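Local coordinates for DNA repair protein RecN (Deinococcus radiodurans, PDB 4ABX) that probably takes part in recombinational repair of DNA double-strand breaks as an SMC-like ATP-binding protein, seen here as its coiled-coil domain alone, at residues A68-I72 with L100-Q104; V27-E33 with R130-L134; G57-D63 with I106-R111; L37-L41 with V127-L131. All coordinates share one frame; numbering follows the deposited sequence. Where two conformers were deposited one is given.

Contact 1: A68-I72 with L100-Q104; sequences AAGLI and LESVQ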
# COMPACT_ATOMS: atom_id res chain seq x y z
N ALA A 68 0.29 3.83 -2.04
CA ALA A 68 0.70 2.67 -2.81
C ALA A 68 2.19 2.66 -3.13
O ALA A 68 2.87 1.65 -2.94
CB ALA A 68 -0.13 2.56 -4.08
N ALA A 69 2.71 3.78 -3.62
CA ALA A 69 4.12 3.86 -4.01
C ALA A 69 5.03 3.57 -2.81
O ALA A 69 6.04 2.88 -2.95
CB ALA A 69 4.44 5.23 -4.60
N GLY A 70 4.67 4.11 -1.65
CA GLY A 70 5.42 3.88 -0.43
C GLY A 70 5.50 2.41 -0.06
O GLY A 70 6.55 1.92 0.33
N LEU A 71 4.38 1.71 -0.18
CA LEU A 71 4.36 0.28 0.15
C LEU A 71 5.15 -0.55 -0.85
O LEU A 71 5.87 -1.48 -0.47
CB LEU A 71 2.93 -0.24 0.28
CG LEU A 71 2.18 0.38 1.45
CD1 LEU A 71 0.78 -0.19 1.55
CD2 LEU A 71 2.95 0.17 2.75
N ILE A 72 5.03 -0.21 -2.12
CA ILE A 72 5.80 -0.90 -3.15
C ILE A 72 7.30 -0.73 -2.87
O ILE A 72 8.08 -1.67 -2.99
CB ILE A 72 5.45 -0.38 -4.57
CG1 ILE A 72 3.97 -0.66 -4.88
CG2 ILE A 72 6.35 -1.02 -5.62
CD1 ILE A 72 3.54 -0.21 -6.27
N LEU A 100 6.52 0.15 -9.78
CA LEU A 100 6.61 1.37 -8.98
C LEU A 100 6.70 2.60 -9.86
O LEU A 100 6.02 3.60 -9.62
CB LEU A 100 7.81 1.31 -8.04
CG LEU A 100 8.16 2.59 -7.27
CD1 LEU A 100 6.98 3.07 -6.42
CD2 LEU A 100 9.40 2.38 -6.40
N GLU A 101 7.55 2.53 -10.88
CA GLU A 101 7.70 3.64 -11.80
C GLU A 101 6.39 3.96 -12.50
O GLU A 101 6.03 5.13 -12.66
CB GLU A 101 8.82 3.37 -12.81
CG GLU A 101 10.21 3.45 -12.22
CD GLU A 101 11.30 3.37 -13.27
OE1 GLU A 101 10.99 3.53 -14.47
OE2 GLU A 101 12.48 3.17 -12.90
N SER A 102 5.67 2.92 -12.92
CA SER A 102 4.37 3.09 -13.57
C SER A 102 3.38 3.78 -12.65
O SER A 102 2.63 4.66 -13.08
CB SER A 102 3.81 1.73 -14.00
OG SER A 102 4.61 1.13 -14.99
N VAL A 103 3.36 3.37 -11.38
CA VAL A 103 2.44 3.93 -10.41
C VAL A 103 2.73 5.41 -10.15
O VAL A 103 1.81 6.22 -10.06
CB VAL A 103 2.44 3.14 -9.08
CG1 VAL A 103 1.82 3.96 -7.97
CG2 VAL A 103 1.69 1.82 -9.25
N GLN A 104 4.02 5.74 -10.06
CA GLN A 104 4.44 7.12 -9.84
C GLN A 104 4.12 7.98 -11.06
O GLN A 104 3.66 9.11 -10.93
CB GLN A 104 5.93 7.17 -9.50
CG GLN A 104 6.28 6.45 -8.20
CD GLN A 104 7.77 6.39 -7.94
OE1 GLN A 104 8.57 6.15 -8.85
NE2 GLN A 104 8.16 6.60 -6.68
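Ile72 N donates to Ala68 O at 3.0 Å, and in the partner helix Gln104 N donates to Leu100 O, also at 3.0 Å: ordinary helical bonds in two helices whose side chains meet without polar links between them. They belong to an antiparallel helix pair of the coiled-coil domain, helix 68-83 and helix 87-115, running at 166° to one another with 9.7 Å between their segment axes. Ala69 and Leu100 mark the backbone register. With CG anti to the backbone N (chi1 172°), Leu100 reaches over to helix 68-83 and lays CD1 against Ala69, 3.6 Å from Ala69 O and 3.8 Å from Ala69 CB. Gln104, modelled in two conformers, may brush the same methyl. Ile72 divides its work between two partners. It slides past Leu100 in the opposite direction, setting CG2 3.7 Å from Leu100 CB. Ala68 packs on Ile72 of the second subunit and Val103 on Ala99 of that subunit, so the side of the pair that carries Ala68 and Val103 also serves the dimer. The other branch of Ile72 meets Val103 tip to tip, with Ile72 CD1 4.1 Å from Val103 CG2.

Contact 2: V27-E33 with R130-L134; sequences VSPDPGE and RLSAL
The loop between helix 6-27 and helix 33-63 wraps round the guanidinium of Arg130, with Val27 and Glu33 as the main partners. The arginine chain, its CG anti to the backbone N, bends at chi2 (65°) and so turns the group to the loop. Val27 O takes two bonds, from Arg130 NH1 at 2.9 Å and Arg130 NH2 at 3.1 Å, both nearly in the guanidinium plane; Ser28 O adds a weak one from NH2. Glu33 binds side-on in a salt bridge: Arg130 NE reaches Glu33 OE1 at 3.0 Å, fairly straight (167°), while Arg130 NH2 meets the syn lone pair of Glu33 OE2 at 3.1 Å. The flat groups are turned 39° apart. Across the type II turn, Asp30 N holds Glu33 OE2 at 2.8 Å on its anti side. Leu134 CD2 lies over one guanidinium face, offset toward its rim, and Leu134 CD1 is 3.6 Å from Glu33 CD. A leucine in place of Arg130 would probably leave the Glu33 carboxylate without its countercharge and Val27 O without two donors. Helix 121-141 thus fastens the loop, while Pro29 and Leu134 both lean on Leu145 of helix 145-169.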
# COMPACT_ATOMS: atom_id res chain seq x y z
N VAL A 27 -37.45 37.35 -7.63
CA VAL A 27 -36.70 36.26 -8.25
C VAL A 27 -36.75 36.38 -9.77
O VAL A 27 -35.80 36.01 -10.47
CB VAL A 27 -37.26 34.89 -7.82
CG1 VAL A 27 -36.56 33.76 -8.57
CG2 VAL A 27 -37.11 34.72 -6.32
N SER A 28 -37.86 36.91 -10.27
CA SER A 28 -38.05 37.17 -11.70
C SER A 28 -37.83 35.92 -12.56
O SER A 28 -36.94 35.89 -13.41
CB SER A 28 -37.14 38.31 -12.15
OG SER A 28 -37.39 38.62 -13.51
N PRO A 29 -38.66 34.89 -12.35
CA PRO A 29 -38.55 33.63 -13.10
C PRO A 29 -38.78 33.83 -14.60
O PRO A 29 -39.75 34.47 -15.00
CB PRO A 29 -39.66 32.76 -12.49
CG PRO A 29 -40.62 33.73 -11.88
CD PRO A 29 -39.76 34.84 -11.37
N ASP A 30 -37.90 33.26 -15.40
CA ASP A 30 -38.00 33.37 -16.85
C ASP A 30 -38.20 31.98 -17.45
O ASP A 30 -37.24 31.25 -17.68
CB ASP A 30 -36.73 34.02 -17.41
CG ASP A 30 -36.69 34.03 -18.93
OD1 ASP A 30 -37.76 33.99 -19.57
OD2 ASP A 30 -35.57 34.10 -19.48
N PRO A 31 -39.47 31.62 -17.71
CA PRO A 31 -39.77 30.28 -18.20
C PRO A 31 -38.82 29.87 -19.31
O PRO A 31 -38.57 30.64 -20.24
CB PRO A 31 -41.20 30.41 -18.72
CG PRO A 31 -41.80 31.51 -17.90
CD PRO A 31 -40.67 32.49 -17.67
N GLY A 32 -38.26 28.66 -19.21
CA GLY A 32 -37.29 28.20 -20.19
C GLY A 32 -35.85 28.24 -19.71
O GLY A 32 -35.01 27.47 -20.19
N GLU A 33 -35.55 29.13 -18.76
CA GLU A 33 -34.17 29.32 -18.31
C GLU A 33 -33.57 28.07 -17.66
O GLU A 33 -32.34 27.94 -17.56
CB GLU A 33 -34.06 30.51 -17.34
CG GLU A 33 -34.65 30.25 -15.94
CD GLU A 33 -34.45 31.43 -15.00
OE1 GLU A 33 -33.28 31.72 -14.64
OE2 GLU A 33 -35.45 32.07 -14.61
N ARG A 130 -29.42 29.51 -8.24
CA ARG A 130 -30.52 29.93 -9.11
C ARG A 130 -31.58 28.85 -9.21
O ARG A 130 -32.78 29.12 -9.11
CB ARG A 130 -30.01 30.29 -10.52
CG ARG A 130 -31.10 30.81 -11.47
CD ARG A 130 -31.69 32.14 -11.00
NE ARG A 130 -32.76 32.63 -11.87
CZ ARG A 130 -33.59 33.63 -11.55
NH1 ARG A 130 -33.48 34.24 -10.38
NH2 ARG A 130 -34.53 34.01 -12.41
N LEU A 131 -31.13 27.61 -9.40
CA LEU A 131 -32.04 26.47 -9.50
C LEU A 131 -32.83 26.28 -8.21
O LEU A 131 -34.01 25.92 -8.23
CB LEU A 131 -31.24 25.20 -9.83
CG LEU A 131 -30.72 25.12 -11.26
CD1 LEU A 131 -29.74 23.96 -11.43
CD2 LEU A 131 -31.88 25.02 -12.23
N SER A 132 -32.17 26.51 -7.09
CA SER A 132 -32.82 26.41 -5.79
C SER A 132 -33.88 27.49 -5.62
O SER A 132 -34.94 27.24 -5.07
CB SER A 132 -31.80 26.52 -4.65
OG SER A 132 -32.45 26.57 -3.40
N ALA A 133 -33.58 28.70 -6.10
CA ALA A 133 -34.53 29.80 -5.99
C ALA A 133 -35.75 29.52 -6.85
O ALA A 133 -36.89 29.77 -6.44
CB ALA A 133 -33.88 31.13 -6.38
N LEU A 134 -35.53 28.99 -8.05
CA LEU A 134 -36.63 28.65 -8.95
C LEU A 134 -37.46 27.49 -8.39
O LEU A 134 -38.69 27.50 -8.49
CB LEU A 134 -36.11 28.32 -10.36
CG LEU A 134 -35.47 29.48 -11.13
CD1 LEU A 134 -34.78 28.99 -12.41
CD2 LEU A 134 -36.50 30.57 -11.44

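Contact 3: G57-D63 with I106-R111; sequences GVELLSD and IAGELR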
# COMPACT_ATOMS: atom_id res chain seq x y z
N GLY A 57 -7.04 9.80 -6.38
CA GLY A 57 -6.04 8.88 -6.90
C GLY A 57 -4.63 9.26 -6.50
O GLY A 57 -3.83 8.41 -6.12
N VAL A 58 -4.32 10.55 -6.60
CA VAL A 58 -3.02 11.06 -6.20
C VAL A 58 -2.75 10.76 -4.73
O VAL A 58 -1.66 10.31 -4.36
CB VAL A 58 -2.91 12.57 -6.48
CG1 VAL A 58 -1.69 13.16 -5.78
CG2 VAL A 58 -2.86 12.82 -7.97
N GLU A 59 -3.75 10.99 -3.89
CA GLU A 59 -3.63 10.74 -2.45
C GLU A 59 -3.30 9.27 -2.15
O GLU A 59 -2.38 8.98 -1.38
CB GLU A 59 -4.93 11.14 -1.74
CG GLU A 59 -4.79 11.26 -0.23
CD GLU A 59 -4.00 12.48 0.19
OE1 GLU A 59 -3.61 13.28 -0.69
OE2 GLU A 59 -3.77 12.65 1.41
N LEU A 60 -4.03 8.35 -2.77
CA LEU A 60 -3.89 6.92 -2.50
C LEU A 60 -2.64 6.31 -3.13
O LEU A 60 -2.08 5.34 -2.61
CB LEU A 60 -5.12 6.15 -2.97
CG LEU A 60 -6.44 6.38 -2.22
CD1 LEU A 60 -7.63 5.95 -3.07
CD2 LEU A 60 -6.45 5.67 -0.87
N LEU A 61 -2.22 6.85 -4.27
CA LEU A 61 -1.07 6.29 -4.97
C LEU A 61 0.24 6.84 -4.44
O LEU A 61 1.27 6.18 -4.52
CB LEU A 61 -1.17 6.54 -6.48
CG LEU A 61 -2.24 5.80 -7.28
CD1 LEU A 61 -2.06 6.09 -8.76
CD2 LEU A 61 -2.18 4.28 -7.02
N SER A 62 0.21 8.06 -3.90
CA SER A 62 1.45 8.81 -3.71
C SER A 62 1.52 9.72 -2.48
O SER A 62 2.46 9.63 -1.69
CB SER A 62 1.75 9.62 -4.98
OG SER A 62 3.03 10.22 -4.91
N ASP A 63 0.54 10.60 -2.32
CA ASP A 63 0.64 11.69 -1.35
C ASP A 63 0.14 11.39 0.07
O ASP A 63 0.59 12.02 1.03
CB ASP A 63 -0.05 12.95 -1.88
CG ASP A 63 0.73 13.63 -2.98
OD1 ASP A 63 1.66 13.00 -3.53
OD2 ASP A 63 0.40 14.79 -3.31
N ILE A 106 1.78 7.42 -13.24
CA ILE A 106 0.33 7.60 -13.26
C ILE A 106 -0.12 8.66 -12.26
O ILE A 106 -0.96 9.50 -12.57
CB ILE A 106 -0.40 6.28 -12.99
CG1 ILE A 106 -0.25 5.33 -14.19
CG2 ILE A 106 -1.87 6.53 -12.69
CD1 ILE A 106 -0.70 3.91 -13.90
N ALA A 107 0.47 8.64 -11.06
CA ALA A 107 0.16 9.65 -10.05
C ALA A 107 0.53 11.05 -10.55
O ALA A 107 -0.15 12.03 -10.22
CB ALA A 107 0.87 9.33 -8.74
N GLY A 108 1.59 11.14 -11.33
CA GLY A 108 2.00 12.41 -11.92
C GLY A 108 1.01 12.96 -12.93
O GLY A 108 0.69 14.15 -12.93
N GLU A 109 0.50 12.09 -13.81
CA GLU A 109 -0.47 12.51 -14.81
C GLU A 109 -1.79 12.92 -14.15
O GLU A 109 -2.45 13.88 -14.58
CB GLU A 109 -0.72 11.40 -15.83
CG GLU A 109 -0.43 11.81 -17.26
CD GLU A 109 0.99 11.48 -17.68
OE1 GLU A 109 1.30 10.27 -17.77
OE2 GLU A 109 1.79 12.41 -17.90
N LEU A 110 -2.18 12.17 -13.12
CA LEU A 110 -3.37 12.51 -12.35
C LEU A 110 -3.24 13.89 -11.73
O LEU A 110 -4.19 14.68 -11.74
CB LEU A 110 -3.62 11.45 -11.27
CG LEU A 110 -4.08 10.09 -11.79
CD1 LEU A 110 -4.15 9.07 -10.65
CD2 LEU A 110 -5.41 10.20 -12.52
N ARG A 111 -2.07 14.18 -11.17
CA ARG A 111 -1.83 15.49 -10.57
C ARG A 111 -2.00 16.58 -11.62
O ARG A 111 -2.51 17.65 -11.32
CB ARG A 111 -0.44 15.54 -9.94
CG ARG A 111 -0.26 16.65 -8.92
CD ARG A 111 1.19 16.75 -8.46
NE ARG A 111 1.76 15.46 -8.10
CZ ARG A 111 1.64 14.90 -6.90
NH1 ARG A 111 0.96 15.52 -5.94
NH2 ARG A 111 2.20 13.72 -6.65
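Charge pairing joins the edges of these two helices where Asp63 and Arg111 meet: Arg111 grips Asp63 end-on, one nitrogen to each carboxylate oxygen. Arg111 NH1 stands 2.8 Å from Asp63 OD2, and Arg111 NH2 3.2 Å from Asp63 OD1. Both oxygens lie close to the guanidinium plane and are met on their syn sides, though the two flat groups are turned 25° apart. A bend in the arginine chain (chi3 -48°) swings the group back over helix 33-63, where Val58 CG1 packs on one guanidinium face, 3.6 Å from Arg111 NH1. Were Arg111 replaced by an alanine, the Asp63 carboxylate would probably lose its charged mate and Val58 CG1 the cover of the guanidinium.

Apolar contacts fill the interior of this antiparallel coiled-coil pair, which crosses at -147°. Val58 CG2 rests 3.7 Å from Leu110 CB. Leu61 crosses Leu110 at about a right angle, and its CD1 also approaches Ile106 CG2 at 4.0 Å. Ala107 CB sits against Ser62 CB at 3.9 Å. Gly57, lacking a side chain, makes room for Leu110 CD1.

Among the backbone bonds, Asp63 N reaches Val58 O at 3.0 Å, part of the wider pi-type turn that closes helix 33-63. Leu61 and Leu110 also pack on Ala75 and Leu92 of the second subunit. Oily side chains therefore hold the middle and the dimer side, while one salt bridge secures the edge at the end of helix 33-63.

Contact 4: L37-L41 with V127-L131; sequences LNTEL and VEARL
Leu37 and Leu131 slide past each other in opposite directions, bringing Leu37 CB within 3.6 Å of Leu131 CD2 in an antiparallel helix pair of the coiled-coil domain, near its surface. The segments cross at -145°, their axes 10.0 Å apart. Leu37 also lies obliquely against the aliphatic stem of Arg130, its CD1 3.5 Å from Arg130 CG, so the stem gives hydrocarbon cover while the guanidinium is bonded to Val27 and Glu33. Leu41 stretches out with CG anti to the backbone N (chi1 179°) and parts its branches: the side chain runs obliquely across Leu131, Leu41 CD2 being 3.8 Å from Leu131 CD1, whereas Leu41 CD1 meets Glu128 CG at 3.7 Å, those two side chains standing about perpendicular. Val127 faces helix 33-63 with both methyls. One, CG1, points at Leu37 O at 3.6 Å and also touches Leu41 CB; the other, CG2, meets Glu40 CG, leaving the Glu40 carboxylate to its salt bridge with Arg43. Asn38 borders the opposite flank, its ND2 beside both methyls of Leu131. Helix 33-63 is thereby seated on helix 121-141 over more than this one turn, since Leu37 also packs on Leu134 and Leu41 on Leu124.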
# COMPACT_ATOMS: atom_id res chain seq x y z
N LEU A 37 -29.58 26.21 -17.36
CA LEU A 37 -29.08 25.96 -16.01
C LEU A 37 -28.73 24.48 -15.80
O LEU A 37 -27.64 24.16 -15.30
CB LEU A 37 -30.09 26.42 -14.96
CG LEU A 37 -30.30 27.93 -14.80
CD1 LEU A 37 -31.45 28.21 -13.84
CD2 LEU A 37 -29.02 28.61 -14.31
N ASN A 38 -29.65 23.59 -16.17
CA ASN A 38 -29.46 22.15 -16.00
C ASN A 38 -28.27 21.63 -16.81
O ASN A 38 -27.51 20.78 -16.35
CB ASN A 38 -30.71 21.37 -16.41
CG ASN A 38 -31.84 21.50 -15.41
OD1 ASN A 38 -33.02 21.46 -15.78
ND2 ASN A 38 -31.50 21.65 -14.14
N THR A 39 -28.14 22.13 -18.03
CA THR A 39 -27.01 21.76 -18.88
C THR A 39 -25.69 22.21 -18.27
O THR A 39 -24.71 21.46 -18.24
CB THR A 39 -27.18 22.35 -20.30
OG1 THR A 39 -28.23 21.64 -20.98
CG2 THR A 39 -25.90 22.23 -21.10
N GLU A 40 -25.67 23.44 -17.75
CA GLU A 40 -24.47 23.99 -17.13
C GLU A 40 -24.15 23.31 -15.78
O GLU A 40 -22.99 23.09 -15.44
CB GLU A 40 -24.62 25.51 -16.97
CG GLU A 40 -23.38 26.23 -16.48
CD GLU A 40 -22.25 26.30 -17.50
OE1 GLU A 40 -22.33 25.63 -18.56
OE2 GLU A 40 -21.27 27.02 -17.23
N LEU A 41 -25.20 22.96 -15.03
CA LEU A 41 -25.03 22.19 -13.79
C LEU A 41 -24.32 20.85 -14.02
O LEU A 41 -23.40 20.47 -13.27
CB LEU A 41 -26.40 21.93 -13.15
CG LEU A 41 -26.37 21.11 -11.85
CD1 LEU A 41 -25.67 21.89 -10.76
CD2 LEU A 41 -27.78 20.71 -11.42
N VAL A 127 -25.02 28.43 -10.07
CA VAL A 127 -26.01 27.71 -10.86
C VAL A 127 -26.99 27.00 -9.94
O VAL A 127 -28.20 27.00 -10.18
CB VAL A 127 -25.36 26.68 -11.79
CG1 VAL A 127 -26.39 25.72 -12.34
CG2 VAL A 127 -24.62 27.39 -12.92
N GLU A 128 -26.46 26.38 -8.88
CA GLU A 128 -27.30 25.70 -7.91
C GLU A 128 -28.21 26.68 -7.16
O GLU A 128 -29.37 26.39 -6.91
CB GLU A 128 -26.45 24.89 -6.92
CG GLU A 128 -25.64 23.77 -7.57
CD GLU A 128 -25.07 22.79 -6.56
OE1 GLU A 128 -25.86 22.06 -5.92
OE2 GLU A 128 -23.83 22.75 -6.40
N ALA A 129 -27.66 27.84 -6.81
CA ALA A 129 -28.42 28.86 -6.11
C ALA A 129 -29.61 29.35 -6.93
O ALA A 129 -30.69 29.59 -6.39
CB ALA A 129 -27.52 30.02 -5.72
N ARG A 130 -29.42 29.51 -8.24
CA ARG A 130 -30.52 29.93 -9.11
C ARG A 130 -31.58 28.85 -9.21
O ARG A 130 -32.78 29.12 -9.11
CB ARG A 130 -30.01 30.29 -10.52
CG ARG A 130 -31.10 30.81 -11.47
CD ARG A 130 -31.69 32.14 -11.00
NE ARG A 130 -32.76 32.63 -11.87
CZ ARG A 130 -33.59 33.63 -11.55
NH1 ARG A 130 -33.48 34.24 -10.38
NH2 ARG A 130 -34.53 34.01 -12.41
N LEU A 131 -31.13 27.61 -9.40
CA LEU A 131 -32.04 26.47 -9.50
C LEU A 131 -32.83 26.28 -8.21
O LEU A 131 -34.01 25.92 -8.23
CB LEU A 131 -31.24 25.20 -9.83
CG LEU A 131 -30.72 25.12 -11.26
CD1 LEU A 131 -29.74 23.96 -11.43
CD2 LEU A 131 -31.88 25.02 -12.23

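How the contacts relate
From the N terminus, helix 6-27 runs into the loop 27-33, where contact 2 closes the longest of the loops by reaching forward to helix 121-141. Contact 4 starts further along and ends on the same stretch of that helix, sharing Arg130 and Leu131 with contact 2. Contacts 3 and 1 are nested within both: contact 3 ties the far end of helix 33-63 to helix 87-115, and contact 1, inside it, pairs the following helix 68-83 with the same partner. These two adjoin through probable backbone bonds, Ala68 N to Leu60 O and Ala69 N to Leu61 O, and both touch the second subunit; contact 2 lies about 49 Å from contact 1, centre to centre.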